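Local structure of Rik1-associated factor 1 (Schizosaccharomyces pombe, 4O9D) at residues A[201-206]-A[214-219]. The protein helps establish heterochromatin as a component of the Clr4 methyltransferase complex acting on histone H3, and is represented here by its WD-repeat propeller part. Residues are numbered along the deposited sequence; the frame is centred on the assembly and turned at random.
Sequences IGYDSF and CLALFD
The carbonyl of C214 takes the amide N-H of Y203 (N to O 2.7 Å) and also lies in the plane of the Y203 ring, at its edge, 3.4 Å from CD1. Two strands, 201-204 and 214-219, run antiparallel here, their axes inclined at 155°. I201 and A216 form a regular hydrogen-bonded pair, joined in both directions by nearly straight bonds, whereas the return bond from C214 N to Y203 O is weak. On the face bearing I201, Y203, C214, A216 and F218, the tyrosine ring runs back above the seam between the two strands, toward I201 and A216. CG of Y203, anti to the carbonyl carbon and beside the backbone N (chi1 -60°), starts the ring off toward the I201 side, where I201 CG2 lies 3.5 Å above one ring face, offset toward the rim. C214 SG approaches this ring obliquely, 3.5 Å from CD1, a sulfur-aromatic contact. A216 CB meets the ring edge at CE1. Farther on, Y203 OH lies at the edge of the F218 ring, 3.7 Å from its CE1, the two side chains crossing at about a right angle; I201 CD1 comes within 3.6 Å of the same CE1. An alanine at Y203 would probably take from C214 SG its contact with this ring and open a gap between I201 CG2 and A216 CB. On the other face, L215 CD1 packs 3.7 Å from G202 CA. Strands 198-204 and 214-219 form the central hairpin of a four-stranded propeller blade, flanked by strands 182-189 and 224-228, with Y173 from a loop touching Y203, C214 and A216.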
# COMPACT_ATOMS: atom_id res chain seq x y z
N ILE A 201 -11.95 -7.45 -3.75
CA ILE A 201 -11.69 -6.28 -4.58
C ILE A 201 -12.52 -5.06 -4.16
O ILE A 201 -13.75 -5.15 -4.00
CB ILE A 201 -12.02 -6.54 -6.05
CG1 ILE A 201 -11.23 -7.75 -6.56
CG2 ILE A 201 -11.71 -5.30 -6.91
CD1 ILE A 201 -11.37 -7.95 -8.05
N GLY A 202 -11.87 -3.92 -4.05
CA GLY A 202 -12.56 -2.71 -3.66
C GLY A 202 -12.66 -1.82 -4.87
O GLY A 202 -11.68 -1.69 -5.61
N TYR A 203 -13.84 -1.23 -5.09
CA TYR A 203 -14.08 -0.38 -6.24
C TYR A 203 -14.33 1.08 -5.85
O TYR A 203 -14.88 1.37 -4.77
CB TYR A 203 -15.29 -0.90 -7.06
CG TYR A 203 -15.13 -2.31 -7.60
CD1 TYR A 203 -15.37 -3.42 -6.79
CD2 TYR A 203 -14.80 -2.53 -8.93
CE1 TYR A 203 -15.24 -4.73 -7.30
CE2 TYR A 203 -14.65 -3.84 -9.43
CZ TYR A 203 -14.89 -4.92 -8.62
OH TYR A 203 -14.76 -6.20 -9.13
N ASP A 204 -13.93 2.00 -6.72
CA ASP A 204 -14.26 3.41 -6.53
C ASP A 204 -14.67 3.99 -7.89
O ASP A 204 -14.74 3.25 -8.86
CB ASP A 204 -13.11 4.17 -5.88
CG ASP A 204 -11.80 4.11 -6.68
OD1 ASP A 204 -11.81 3.72 -7.87
OD2 ASP A 204 -10.75 4.49 -6.11
N SER A 205 -14.94 5.28 -7.97
CA SER A 205 -15.47 5.86 -9.19
C SER A 205 -14.87 7.22 -9.54
O SER A 205 -15.10 8.21 -8.85
CB SER A 205 -16.98 6.02 -9.06
OG SER A 205 -17.29 6.76 -7.88
N PHE A 206 -14.12 7.29 -10.64
CA PHE A 206 -13.49 8.55 -11.06
C PHE A 206 -14.40 9.39 -11.95
O PHE A 206 -14.17 10.59 -12.13
CB PHE A 206 -12.19 8.26 -11.81
CG PHE A 206 -11.12 7.65 -10.96
CD1 PHE A 206 -11.14 6.29 -10.68
CD2 PHE A 206 -10.12 8.43 -10.43
CE1 PHE A 206 -10.16 5.72 -9.90
CE2 PHE A 206 -9.14 7.87 -9.64
CZ PHE A 206 -9.16 6.52 -9.37
N CYS A 214 -17.89 -0.10 -4.53
CA CYS A 214 -18.40 -1.26 -3.78
C CYS A 214 -17.24 -2.19 -3.39
O CYS A 214 -16.08 -1.95 -3.77
CB CYS A 214 -19.41 -2.03 -4.62
SG CYS A 214 -18.73 -2.67 -6.16
N LEU A 215 -17.56 -3.23 -2.64
CA LEU A 215 -16.59 -4.22 -2.19
C LEU A 215 -17.12 -5.61 -2.56
O LEU A 215 -18.27 -5.96 -2.23
CB LEU A 215 -16.39 -4.07 -0.67
CG LEU A 215 -15.24 -4.88 -0.06
CD1 LEU A 215 -13.89 -4.29 -0.54
CD2 LEU A 215 -15.36 -4.91 1.44
N ALA A 216 -16.33 -6.38 -3.32
CA ALA A 216 -16.76 -7.70 -3.81
C ALA A 216 -15.77 -8.82 -3.48
O ALA A 216 -14.60 -8.56 -3.15
CB ALA A 216 -16.99 -7.66 -5.31
N LEU A 217 -16.24 -10.06 -3.57
CA LEU A 217 -15.39 -11.21 -3.30
C LEU A 217 -15.36 -12.14 -4.51
O LEU A 217 -16.38 -12.34 -5.16
CB LEU A 217 -15.93 -11.98 -2.11
CG LEU A 217 -14.99 -13.01 -1.48
CD1 LEU A 217 -13.78 -12.34 -0.75
CD2 LEU A 217 -15.79 -13.93 -0.52
N PHE A 218 -14.18 -12.71 -4.77
CA PHE A 218 -14.01 -13.68 -5.86
C PHE A 218 -13.34 -14.97 -5.33
O PHE A 218 -12.59 -14.94 -4.36
CB PHE A 218 -13.13 -13.09 -6.96
CG PHE A 218 -13.80 -12.01 -7.78
CD1 PHE A 218 -13.88 -10.70 -7.32
CD2 PHE A 218 -14.33 -12.31 -9.03
CE1 PHE A 218 -14.49 -9.71 -8.09
CE2 PHE A 218 -14.94 -11.34 -9.80
CZ PHE A 218 -15.03 -10.04 -9.33
N ASP A 219 -13.62 -16.11 -5.96
CA ASP A 219 -12.88 -17.34 -5.65
C ASP A 219 -11.63 -17.39 -6.53
O ASP A 219 -11.73 -17.23 -7.76
CB ASP A 219 -13.76 -18.57 -5.91
CG ASP A 219 -13.03 -19.86 -5.62
OD1 ASP A 219 -12.76 -20.12 -4.43
OD2 ASP A 219 -12.70 -20.58 -6.59